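Local coordinates for protein aldehyde Dehydrogenase (Burkholderia cenocepacia, PDB 4O6R) that probably oxidises aldehydes to carboxylic acids with NAD(P)+ as cofactor and holds adenosine monophosphate in its nucleotide pocket, at residues A[100-103]-A[104-107]; A[216-219]-A[220-224]; A[241-244]-A[245-248]; A[269-272]-A[273-277]; A[303-306]-A[307-311]. One frame throughout, in Å; residues are numbered along the deposited sequence.

Contact 1. Residues A[100-103]-A[104-107]; sequences HPIR and DSRA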
loop_
_atom_site.group_PDB
_atom_site.type_symbol
_atom_site.label_atom_id
_atom_site.label_comp_id
_atom_site.label_asym_id
_atom_site.label_seq_id
_atom_site.Cartn_x
_atom_site.Cartn_y
_atom_site.Cartn_z
ATOM N N HIS A 100 32.929 21.615 6.416
ATOM C CA HIS A 100 32.715 20.372 7.136
ATOM C C HIS A 100 34.054 19.691 7.313
ATOM O O HIS A 100 34.812 19.628 6.350
ATOM C CB HIS A 100 31.847 19.423 6.355
ATOM C CG HIS A 100 30.461 19.925 6.086
ATOM N ND1 HIS A 100 29.518 19.164 5.427
ATOM C CD2 HIS A 100 29.880 21.122 6.323
ATOM C CE1 HIS A 100 28.408 19.861 5.287
ATOM N NE2 HIS A 100 28.592 21.051 5.837
ATOM N N PRO A 101 34.353 19.181 8.518
ATOM C CA PRO A 101 35.575 18.379 8.675
ATOM C C PRO A 101 35.649 17.250 7.634
ATOM O O PRO A 101 34.658 16.575 7.358
ATOM C CB PRO A 101 35.432 17.807 10.085
ATOM C CG PRO A 101 34.644 18.866 10.826
ATOM C CD PRO A 101 33.692 19.431 9.815
ATOM N N ILE A 102 36.824 17.039 7.067
ATOM C CA ILE A 102 37.036 15.965 6.093
ATOM C C ILE A 102 36.592 14.613 6.634
ATOM O O ILE A 102 36.084 13.785 5.906
ATOM C CB ILE A 102 38.515 15.955 5.607
ATOM C CG1 ILE A 102 38.753 14.950 4.465
ATOM C CG2 ILE A 102 39.462 15.689 6.762
ATOM C CD1 ILE A 102 37.987 15.212 3.173
ATOM N N ARG A 103 36.732 14.389 7.932
ATOM C CA ARG A 103 36.257 13.133 8.462
ATOM C C ARG A 103 34.720 12.967 8.291
ATOM O O ARG A 103 34.259 11.849 8.075
ATOM C CB ARG A 103 36.718 12.946 9.906
ATOM C CG ARG A 103 35.976 13.783 10.922
ATOM C CD ARG A 103 36.492 13.473 12.306
ATOM N NE ARG A 103 35.449 13.702 13.281
ATOM C CZ ARG A 103 35.412 13.186 14.504
ATOM N NH1 ARG A 103 36.429 12.453 14.970
ATOM N NH2 ARG A 103 34.369 13.464 15.293
ATOM N N ASP A 104 33.975 14.074 8.357
ATOM C CA ASP A 104 32.507 14.072 8.221
ATOM C C ASP A 104 32.091 13.974 6.745
ATOM O O ASP A 104 31.116 13.280 6.396
ATOM C CB ASP A 104 31.861 15.368 8.754
ATOM C CG ASP A 104 31.880 15.497 10.270
ATOM O OD1 ASP A 104 32.072 14.507 11.000
ATOM O OD2 ASP A 104 31.662 16.661 10.732
ATOM N N SER A 105 32.801 14.669 5.862
ATOM C CA SER A 105 32.458 14.559 4.457
ATOM C C SER A 105 32.767 13.148 3.954
ATOM O O SER A 105 32.030 12.634 3.150
ATOM C CB SER A 105 33.095 15.642 3.600
ATOM O OG SER A 105 34.480 15.620 3.738
ATOM N N ARG A 106 33.822 12.514 4.459
ATOM C CA ARG A 106 34.112 11.119 4.125
ATOM C C ARG A 106 33.097 10.122 4.723
ATOM O O ARG A 106 32.650 9.220 4.022
ATOM C CB ARG A 106 35.517 10.715 4.594
ATOM C CG ARG A 106 36.674 11.310 3.828
ATOM C CD ARG A 106 37.944 11.146 4.650
ATOM N NE ARG A 106 39.126 11.530 3.913
ATOM C CZ ARG A 106 40.327 11.686 4.448
ATOM N NH1 ARG A 106 40.503 11.547 5.754
ATOM N NH2 ARG A 106 41.358 12.020 3.682
ATOM N N ALA A 107 32.754 10.260 6.007
ATOM C CA ALA A 107 31.973 9.242 6.713
ATOM C C ALA A 107 30.473 9.466 6.599
ATOM O O ALA A 107 29.700 8.525 6.746
ATOM C CB ALA A 107 32.359 9.180 8.190
HETATM O O HOH W 1 33.313 15.541 13.305
#
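The carbonyl oxygen of P101 is gripped by two backbone donors of the next turn, D104 N at 2.8 Å and S105 N at 3.1 Å from P101 O. The two approaches differ: S105 N comes nearly head-on, with a C=O...N angle of 160°, whereas D104 N sits well above the carbonyl plane. One oxygen thus serves both a tight first turn and the regular i to i+4 pattern, which R106 N to I102 O and A107 N to R103 O continue. This is the N-terminus of helix 102-123, with P101 in the N-cap position; the helix packs against helix 87-98 and, at R103, against a second subunit.

The carboxylate of D104 lies alongside the proline ring, its OD2 3.6 Å from P101 CD. D104 OD1 is 4.2 Å from R103 NE, too far for a salt bridge; a water links the two instead. It accepts from R103 NE at 2.8 Å, in the guanidinium plane, and donates to D104 OD1, also at 2.8 Å. R103 NH2 bonds to H493 O of the second subunit, while the water bridges R103 NE to D104 within the same helix; the two together probably restrict the guanidinium.

On another side of the turn, the extended chain of R106 runs back over I102. I102 CG1, anti to the backbone N (chi1 -173°), lies over one guanidinium face, 3.5 Å from R106 NE, while a salt bridge to E88 holds the polar end. S105 OG approaches I102 CD1 at 3.6 Å and is hydrogen-bonded to S95 and A91 of helix 87-98.

Contact 2. Residues A[216-219]-A[220-224]; sequences AGQR and LAEHP. With AMP (adenosine monophosphate), chain E.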
loop_
_atom_site.group_PDB
_atom_site.type_symbol
_atom_site.label_atom_id
_atom_site.label_comp_id
_atom_site.label_asym_id
_atom_site.label_seq_id
_atom_site.Cartn_x
_atom_site.Cartn_y
_atom_site.Cartn_z
ATOM N N ALA A 216 17.934 34.173 -9.608
ATOM C CA ALA A 216 17.595 32.825 -10.085
ATOM C C ALA A 216 16.492 32.184 -9.274
ATOM O O ALA A 216 15.562 31.631 -9.831
ATOM C CB ALA A 216 18.819 31.914 -10.080
ATOM N N GLY A 217 16.603 32.236 -7.951
ATOM C CA GLY A 217 15.636 31.552 -7.084
ATOM C C GLY A 217 14.229 32.077 -7.284
ATOM O O GLY A 217 13.286 31.305 -7.409
ATOM N N GLN A 218 14.087 33.392 -7.321
ATOM C CA GLN A 218 12.769 34.028 -7.475
ATOM C C GLN A 218 12.168 33.664 -8.844
ATOM O O GLN A 218 10.981 33.374 -8.949
ATOM C CB GLN A 218 12.890 35.544 -7.331
ATOM C CG GLN A 218 11.589 36.298 -7.296
ATOM C CD GLN A 218 10.814 36.069 -6.016
ATOM O OE1 GLN A 218 11.398 35.884 -4.934
ATOM N NE2 GLN A 218 9.481 36.075 -6.125
ATOM N N ARG A 219 12.986 33.650 -9.888
ATOM C CA ARG A 219 12.460 33.317 -11.200
ATOM C C ARG A 219 11.998 31.852 -11.237
ATOM O O ARG A 219 10.934 31.545 -11.781
ATOM C CB ARG A 219 13.483 33.584 -12.310
ATOM C CG ARG A 219 13.004 33.232 -13.709
ATOM C CD ARG A 219 11.664 33.869 -14.071
ATOM N NE ARG A 219 11.270 33.504 -15.424
ATOM C CZ ARG A 219 10.050 33.624 -15.922
ATOM N NH1 ARG A 219 9.061 34.123 -15.197
ATOM N NH2 ARG A 219 9.810 33.227 -17.164
ATOM N N LEU A 220 12.818 30.959 -10.681
ATOM C CA LEU A 220 12.468 29.529 -10.616
ATOM C C LEU A 220 11.094 29.322 -9.923
ATOM O O LEU A 220 10.229 28.608 -10.434
ATOM C CB LEU A 220 13.570 28.739 -9.878
ATOM C CG LEU A 220 13.457 27.206 -9.912
ATOM C CD1 LEU A 220 13.250 26.668 -11.333
ATOM C CD2 LEU A 220 14.719 26.586 -9.314
ATOM N N ALA A 221 10.901 29.955 -8.770
ATOM C CA ALA A 221 9.635 29.849 -8.022
ATOM C C ALA A 221 8.453 30.424 -8.798
ATOM O O ALA A 221 7.345 29.907 -8.681
ATOM C CB ALA A 221 9.759 30.517 -6.661
ATOM N N GLU A 222 8.679 31.497 -9.572
ATOM C CA GLU A 222 7.611 32.137 -10.362
ATOM C C GLU A 222 7.365 31.502 -11.711
ATOM O O GLU A 222 6.385 31.810 -12.352
ATOM C CB GLU A 222 7.930 33.606 -10.619
ATOM C CG GLU A 222 7.897 34.446 -9.371
ATOM C CD GLU A 222 8.425 35.865 -9.548
ATOM O OE1 GLU A 222 8.922 36.222 -10.642
ATOM O OE2 GLU A 222 8.393 36.600 -8.541
ATOM N N HIS A 223 8.264 30.647 -12.184
ATOM C CA HIS A 223 8.245 30.253 -13.594
ATOM C C HIS A 223 6.949 29.507 -13.963
ATOM O O HIS A 223 6.572 28.553 -13.278
ATOM C CB HIS A 223 9.461 29.391 -13.932
ATOM C CG HIS A 223 9.798 29.388 -15.392
ATOM N ND1 HIS A 223 8.970 28.835 -16.341
ATOM C CD2 HIS A 223 10.851 29.911 -16.071
ATOM C CE1 HIS A 223 9.506 28.992 -17.542
ATOM N NE2 HIS A 223 10.647 29.646 -17.403
ATOM N N PRO A 224 6.255 29.945 -15.039
ATOM C CA PRO A 224 4.987 29.306 -15.428
ATOM C C PRO A 224 5.110 27.903 -15.998
ATOM O O PRO A 224 4.121 27.196 -16.062
ATOM C CB PRO A 224 4.434 30.267 -16.501
ATOM C CG PRO A 224 5.637 30.929 -17.057
ATOM C CD PRO A 224 6.529 31.136 -15.858
HETATM P P AMP E . 17.309 31.289 2.829
HETATM O O1P AMP E . 16.258 30.496 3.528
HETATM O O2P AMP E . 16.761 32.625 2.281
HETATM O O3P AMP E . 18.626 31.360 3.622
HETATM O "O5'" AMP E . 17.778 30.477 1.470
HETATM C "C5'" AMP E . 17.921 29.055 1.206
HETATM C "C4'" AMP E . 18.016 28.888 -0.341
HETATM O "O4'" AMP E . 16.988 29.697 -0.949
HETATM C "C3'" AMP E . 19.312 29.341 -1.028
HETATM O "O3'" AMP E . 19.743 28.496 -2.142
HETATM C "C2'" AMP E . 18.969 30.776 -1.464
HETATM O "O2'" AMP E . 19.786 31.350 -2.509
HETATM C "C1'" AMP E . 17.496 30.679 -1.851
HETATM N N9 AMP E . 16.714 31.962 -1.796
HETATM C C8 AMP E . 16.995 33.095 -1.083
HETATM N N7 AMP E . 16.059 34.069 -1.324
HETATM C C5 AMP E . 15.138 33.574 -2.197
HETATM C C6 AMP E . 13.884 34.033 -2.867
HETATM N N6 AMP E . 13.385 35.260 -2.671
HETATM N N1 AMP E . 13.218 33.208 -3.696
HETATM C C2 AMP E . 13.690 31.973 -3.922
HETATM N N3 AMP E . 14.823 31.489 -3.366
HETATM C C4 AMP E . 15.585 32.199 -2.508
#
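Helix 213-222 belongs to the nucleotide-binding part of the aldehyde dehydrogenase fold, and its residues G217 and Q218 line the adenosine monophosphate pocket. The adenine lies against the helix backbone, with its C2 3.4 Å from G217 C. Q218 recognises the base directly: N6 of the nucleotide donates to Q218 OE1 at 3.1 Å.

The other end of the same amide is fixed by the helix itself. Q218 NE2 donates to E222 OE2 at 2.7 Å, with an almost linear N-H...O angle of 176°. The acceptor lies in the amide plane but is met from above the carboxylate plane, the two planes standing 74° apart. A bend at chi2 brings the glutamine end back toward the following turn, where the extended chain of E222 meets it. With NE2 bonded to a carboxylate, OE1 faces the adenine amino group, so E222 probably acts as a second-shell residue that orients the amide.

R219 reaches the helix end differently. Its NH2 lies over one face of the H223 imidazole, near the rim and 3.6 Å from H223 CD2; the 44° between the planes rules out a parallel stack. NE of R219 is held by a salt bridge to D51, and H223 ND1 is engaged by G225 N.

Helix 47-66 borders this region through contacts of A216, R219 and H223, while Q218, A221 and E222 pack against A244 of helix 235-245.

Contact 3. Residues A[241-244]-A[245-248]; sequences IVEA and SQGN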
loop_
_atom_site.group_PDB
_atom_site.type_symbol
_atom_site.label_atom_id
_atom_site.label_comp_id
_atom_site.label_asym_id
_atom_site.label_seq_id
_atom_site.Cartn_x
_atom_site.Cartn_y
_atom_site.Cartn_z
ATOM N N ILE A 241 8.209 31.952 -1.365
ATOM C CA ILE A 241 7.995 30.835 -2.287
ATOM C C ILE A 241 6.517 30.611 -2.503
ATOM O O ILE A 241 6.055 30.477 -3.627
ATOM C CB ILE A 241 8.609 29.515 -1.757
ATOM C CG1 ILE A 241 10.148 29.606 -1.670
ATOM C CG2 ILE A 241 8.198 28.336 -2.632
ATOM C CD1 ILE A 241 10.870 29.847 -2.988
ATOM N N VAL A 242 5.774 30.554 -1.408
ATOM C CA VAL A 242 4.330 30.403 -1.470
ATOM C C VAL A 242 3.709 31.502 -2.308
ATOM O O VAL A 242 2.924 31.220 -3.217
ATOM C CB VAL A 242 3.706 30.309 -0.067
ATOM C CG1 VAL A 242 2.185 30.359 -0.135
ATOM C CG2 VAL A 242 4.147 29.015 0.593
ATOM N N GLU A 243 4.118 32.749 -2.052
ATOM C CA GLU A 243 3.578 33.864 -2.806
ATOM C C GLU A 243 3.862 33.716 -4.304
ATOM O O GLU A 243 3.000 33.958 -5.124
ATOM C CB GLU A 243 4.104 35.208 -2.258
ATOM C CG GLU A 243 3.248 36.413 -2.628
ATOM C CD GLU A 243 3.583 37.010 -3.974
ATOM O OE1 GLU A 243 4.548 36.520 -4.626
ATOM O OE2 GLU A 243 2.893 37.986 -4.411
ATOM N N ALA A 244 5.069 33.308 -4.649
ATOM C CA ALA A 244 5.470 33.153 -6.047
ATOM C C ALA A 244 4.688 32.050 -6.727
ATOM O O ALA A 244 4.433 32.139 -7.917
ATOM C CB ALA A 244 6.954 32.825 -6.141
ATOM N N SER A 245 4.303 31.014 -5.966
ATOM C CA SER A 245 3.610 29.864 -6.530
ATOM C C SER A 245 2.234 30.226 -7.109
ATOM O O SER A 245 1.688 29.497 -7.906
ATOM C CB SER A 245 3.465 28.764 -5.452
ATOM O OG SER A 245 2.352 29.031 -4.615
ATOM N N GLN A 246 1.662 31.348 -6.694
ATOM C CA GLN A 246 0.328 31.741 -7.153
ATOM C C GLN A 246 0.154 31.888 -8.633
ATOM O O GLN A 246 -0.965 31.764 -9.142
ATOM C CB GLN A 246 0.062 33.165 -6.735
ATOM C CG GLN A 246 -0.362 33.395 -5.355
ATOM C CD GLN A 246 -0.599 34.890 -5.222
ATOM O OE1 GLN A 246 -1.489 35.465 -5.866
ATOM N NE2 GLN A 246 0.201 35.516 -4.424
ATOM N N GLY A 247 1.233 32.284 -9.312
ATOM C CA GLY A 247 1.141 32.597 -10.727
ATOM C C GLY A 247 0.517 31.484 -11.519
ATOM O O GLY A 247 -0.488 31.690 -12.219
ATOM N N ASN A 248 1.117 30.302 -11.419
ATOM C CA ASN A 248 0.593 29.149 -12.084
ATOM C C ASN A 248 0.060 28.045 -11.173
ATOM O O ASN A 248 -0.183 26.959 -11.650
ATOM C CB ASN A 248 1.624 28.556 -13.057
ATOM C CG ASN A 248 2.731 27.809 -12.356
ATOM O OD1 ASN A 248 3.000 28.015 -11.176
ATOM N ND2 ASN A 248 3.403 26.945 -13.105
HETATM O O HOH W 2 3.887 30.875 -10.259
#
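S245 meets I241 and V242 on the way from helix 235-245 to strand 251-255, beside the nucleotide pocket to which I241 contributes. Its backbone N makes the i to i+4 bond to I241 O at 3.0 Å. The hydroxyl turns back on the helix: S245 OG, placed between the backbone N and the carbonyl carbon (chi1 82°), donates to V242 O at 2.7 Å. That bond lies in the carbonyl plane on a lone pair, with a C=O...O angle of 135°, and is shorter than the weak one from S245 N to the same oxygen.

Q246 comes next and leans on E243. Its backbone N and its NE2 both reach E243 O, each at 3.3 Å and each weakly, so the carbonyl has two poor donors rather than one good one. The amide also runs past the glutamate side chain, with Q246 NE2 3.6 Å from E243 CG and the amide and carboxylate planes 80° apart. A second subunit adjoins this surface, where R239 of that subunit donates to the carbonyl oxygen of G247.

G247 N is 3.5 Å from A244 O, a weak bond. N248, whose amide is tied to V226, connects back through solvent: a water accepts from N248 N at 3.1 Å and lies 2.7 Å from A244 O, to which it probably donates.

Contact 4. Residues A[269-272]-A[273-277]; sequences NLDA and AINGA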
loop_
_atom_site.group_PDB
_atom_site.type_symbol
_atom_site.label_atom_id
_atom_site.label_comp_id
_atom_site.label_asym_id
_atom_site.label_seq_id
_atom_site.Cartn_x
_atom_site.Cartn_y
_atom_site.Cartn_z
ATOM N N ASN A 269 20.062 6.558 30.008
ATOM C CA ASN A 269 21.476 6.167 30.028
ATOM C C ASN A 269 22.277 7.444 29.760
ATOM O O ASN A 269 22.290 7.957 28.642
ATOM C CB ASN A 269 21.741 5.124 28.951
ATOM C CG ASN A 269 23.177 4.631 28.951
ATOM O OD1 ASN A 269 24.120 5.393 29.026
ATOM N ND2 ASN A 269 23.338 3.327 28.857
ATOM N N LEU A 270 22.877 7.994 30.810
ATOM C CA LEU A 270 23.572 9.279 30.682
ATOM C C LEU A 270 24.768 9.193 29.750
ATOM O O LEU A 270 24.980 10.100 28.978
ATOM C CB LEU A 270 23.992 9.809 32.048
ATOM C CG LEU A 270 22.856 10.081 33.030
ATOM C CD1 LEU A 270 23.394 10.649 34.351
ATOM C CD2 LEU A 270 21.843 11.026 32.422
ATOM N N ASP A 271 25.522 8.098 29.753
ATOM C CA ASP A 271 26.617 7.992 28.790
ATOM C C ASP A 271 26.124 8.132 27.338
ATOM O O ASP A 271 26.639 8.919 26.564
ATOM C CB ASP A 271 27.328 6.667 28.936
ATOM C CG ASP A 271 28.444 6.515 27.935
ATOM O OD1 ASP A 271 29.375 7.338 27.938
ATOM O OD2 ASP A 271 28.384 5.579 27.106
ATOM N N ALA A 272 25.101 7.366 26.997
ATOM C CA ALA A 272 24.489 7.448 25.663
ATOM C C ALA A 272 23.927 8.827 25.376
ATOM O O ALA A 272 24.138 9.346 24.292
ATOM C CB ALA A 272 23.402 6.384 25.510
ATOM N N ALA A 273 23.253 9.437 26.345
ATOM C CA ALA A 273 22.582 10.703 26.129
ATOM C C ALA A 273 23.539 11.883 26.030
ATOM O O ALA A 273 23.305 12.810 25.279
ATOM C CB ALA A 273 21.520 10.937 27.214
ATOM N N ILE A 274 24.628 11.847 26.781
ATOM C CA ILE A 274 25.621 12.902 26.691
ATOM C C ILE A 274 26.277 12.863 25.314
ATOM O O ILE A 274 26.427 13.897 24.645
ATOM C CB ILE A 274 26.659 12.747 27.818
ATOM C CG1 ILE A 274 26.021 13.098 29.158
ATOM C CG2 ILE A 274 27.858 13.630 27.578
ATOM C CD1 ILE A 274 26.709 12.442 30.333
ATOM N N ASN A 275 26.654 11.671 24.870
ATOM C CA ASN A 275 27.198 11.533 23.520
ATOM C C ASN A 275 26.180 11.904 22.462
ATOM O O ASN A 275 26.517 12.588 21.483
ATOM C CB ASN A 275 27.740 10.120 23.281
ATOM C CG ASN A 275 29.071 9.898 23.965
ATOM O OD1 ASN A 275 29.190 9.063 24.879
ATOM N ND2 ASN A 275 30.079 10.619 23.538
ATOM N N GLY A 276 24.927 11.504 22.683
ATOM C CA GLY A 276 23.859 11.824 21.762
ATOM C C GLY A 276 23.640 13.314 21.627
ATOM O O GLY A 276 23.435 13.812 20.521
ATOM N N ALA A 277 23.645 14.005 22.764
ATOM C CA ALA A 277 23.466 15.474 22.792
ATOM C C ALA A 277 24.570 16.195 22.044
ATOM O O ALA A 277 24.298 17.156 21.293
ATOM C CB ALA A 277 23.405 15.979 24.225
#
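Four successive i to i+4 backbone bonds join the two halves, the longest from N275 N to D271 O at 3.2 Å. N269 also caps the first turn with its side chain: CG lies anti to the backbone N (chi1 -178°), and N269 OD1 accepts from A272 N at 3.0 Å. The N-H points almost straight at the oxygen (177°), although the donor lies above the amide plane of N269. This N-cap starts helix 270-282, the crossover of a beta-alpha-beta unit between strands 261-264 and 294-298.

Along one side of the helix, I274 folds back over the preceding turn. Its CD1 reaches L270 CB at 4.2 Å and lies closer still to L270 O, at 3.2 Å, before the side chain meets F305 and R308 of helix 302-315. A272 and A273 touch W423 of strand 421-423. On the exposed side, D271 and N275 neighbour each other; D271 OD1 bonds a glycerol, probably from the crystallisation liquor, and N275 touches P492 of a second subunit.

Contact 5. Residues A[303-306]-A[307-311]; sequences DAFL and ERFVA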
loop_
_atom_site.group_PDB
_atom_site.type_symbol
_atom_site.label_atom_id
_atom_site.label_comp_id
_atom_site.label_asym_id
_atom_site.label_seq_id
_atom_site.Cartn_x
_atom_site.Cartn_y
_atom_site.Cartn_z
ATOM N N ASP A 303 22.507 18.680 36.539
ATOM C CA ASP A 303 23.838 19.103 36.922
ATOM C C ASP A 303 24.881 18.054 36.571
ATOM O O ASP A 303 25.917 18.386 36.003
ATOM C CB ASP A 303 23.885 19.508 38.407
ATOM C CG ASP A 303 22.948 20.704 38.706
ATOM O OD1 ASP A 303 23.115 21.757 38.092
ATOM O OD2 ASP A 303 21.980 20.576 39.500
ATOM N N ALA A 304 24.568 16.793 36.841
ATOM C CA ALA A 304 25.428 15.675 36.489
ATOM C C ALA A 304 25.705 15.609 34.974
ATOM O O ALA A 304 26.871 15.548 34.545
ATOM C CB ALA A 304 24.792 14.376 36.952
ATOM N N PHE A 305 24.635 15.664 34.195
ATOM C CA PHE A 305 24.710 15.676 32.752
ATOM C C PHE A 305 25.584 16.833 32.245
ATOM O O PHE A 305 26.492 16.635 31.438
ATOM C CB PHE A 305 23.319 15.820 32.190
ATOM C CG PHE A 305 23.244 15.611 30.697
ATOM C CD1 PHE A 305 23.683 16.595 29.825
ATOM C CD2 PHE A 305 22.719 14.435 30.178
ATOM C CE1 PHE A 305 23.620 16.409 28.454
ATOM C CE2 PHE A 305 22.663 14.249 28.816
ATOM C CZ PHE A 305 23.098 15.229 27.955
ATOM N N LEU A 306 25.311 18.036 32.743
ATOM C CA LEU A 306 26.014 19.207 32.260
ATOM C C LEU A 306 27.492 19.168 32.584
ATOM O O LEU A 306 28.294 19.568 31.770
ATOM C CB LEU A 306 25.371 20.478 32.791
ATOM C CG LEU A 306 23.989 20.793 32.198
ATOM C CD1 LEU A 306 23.315 21.902 32.979
ATOM C CD2 LEU A 306 24.103 21.164 30.711
ATOM N N GLU A 307 27.870 18.676 33.758
ATOM C CA GLU A 307 29.282 18.640 34.073
ATOM C C GLU A 307 30.043 17.797 33.055
ATOM O O GLU A 307 31.143 18.185 32.593
ATOM C CB GLU A 307 29.520 18.137 35.492
ATOM C CG GLU A 307 30.958 18.274 35.935
ATOM C CD GLU A 307 31.165 17.822 37.367
ATOM O OE1 GLU A 307 30.211 17.253 37.956
ATOM O OE2 GLU A 307 32.285 18.014 37.892
ATOM N N ARG A 308 29.470 16.656 32.687
ATOM C CA ARG A 308 30.109 15.799 31.707
ATOM C C ARG A 308 29.991 16.362 30.270
ATOM O O ARG A 308 30.934 16.325 29.506
ATOM C CB ARG A 308 29.520 14.385 31.791
ATOM C CG ARG A 308 29.948 13.686 33.079
ATOM C CD ARG A 308 29.036 12.542 33.420
ATOM N NE ARG A 308 29.224 11.438 32.483
ATOM C CZ ARG A 308 28.560 10.289 32.531
ATOM N NH1 ARG A 308 27.599 10.088 33.417
ATOM N NH2 ARG A 308 28.814 9.366 31.639
ATOM N N PHE A 309 28.826 16.880 29.940
ATOM C CA PHE A 309 28.543 17.431 28.612
ATOM C C PHE A 309 29.376 18.673 28.294
ATOM O O PHE A 309 29.918 18.794 27.178
ATOM C CB PHE A 309 27.052 17.750 28.517
ATOM C CG PHE A 309 26.610 18.306 27.192
ATOM C CD1 PHE A 309 26.777 17.593 26.033
ATOM C CD2 PHE A 309 25.982 19.514 27.134
ATOM C CE1 PHE A 309 26.364 18.102 24.809
ATOM C CE2 PHE A 309 25.532 20.031 25.925
ATOM C CZ PHE A 309 25.736 19.339 24.766
ATOM N N VAL A 310 29.493 19.574 29.276
ATOM C CA VAL A 310 30.336 20.764 29.130
ATOM C C VAL A 310 31.803 20.344 28.944
ATOM O O VAL A 310 32.490 20.842 28.065
ATOM C CB VAL A 310 30.170 21.733 30.323
ATOM C CG1 VAL A 310 31.195 22.835 30.268
ATOM C CG2 VAL A 310 28.790 22.367 30.309
ATOM N N ALA A 311 32.260 19.370 29.718
ATOM C CA ALA A 311 33.636 18.883 29.566
ATOM C C ALA A 311 33.878 18.338 28.183
ATOM O O ALA A 311 34.853 18.706 27.555
ATOM C CB ALA A 311 33.994 17.854 30.627
#
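F305 and F309, one helical turn apart, form the close-packed half of this contact in helix 302-315. CE1 of F305 lies 3.7 Å from F309 CB and 3.8 Å from F309 CG, so the first ring leans on the root of the second. The ring centroids are 5.6 Å apart and the planes 51° apart, an oblique pairing rather than a stack. Both CG atoms are anti to their backbone N (chi1 -170° for F305, -179° for F309), which sends the rings off the same side of the helix. L306 comes in at the edge of the F309 ring, with CD2 4.4 Å from F309 CD2. These side chains face strands 294-298, 375-378 and 395-401 and helix 270-282.

The other side is looser. A304, E307 and R308 are exposed, and the backbone bond from R308 N to A304 O is long and weak at 3.4 Å, whereas F309 N to F305 O measures 2.8 Å. D303 forms a salt bridge with R400 of strand 395-401, and R308 NH2 bonds a glycerol, probably from the crystallisation liquor. The split marks an amphipathic helix, apolar toward the sheet, with charged E307 and R308 on the exposed side.

How the contacts relate
Contacts 1 to 5 follow one another along the chain and fall into two close pairs and one outlier. Contacts 2 and 3 have centres 9 Å apart: helices 213-222 and 235-245 meet where A221 CB lies 3.7 Å from A244 CB, beside the nucleotide pocket. Contacts 4 and 5, with centres 10 Å apart, join helices 270-282 and 302-315 against the seven-stranded sheet. The pairs lie on opposite sides of the chain's centre, 44 to 48 Å apart, consistent with the separate nucleotide-binding and catalytic domains of aldehyde dehydrogenases. Contact 1, on helix 102-123, is 22 Å from contact 4 and 33 Å from contact 2, centre to centre. Contacts 1 and 3 both touch a second subunit.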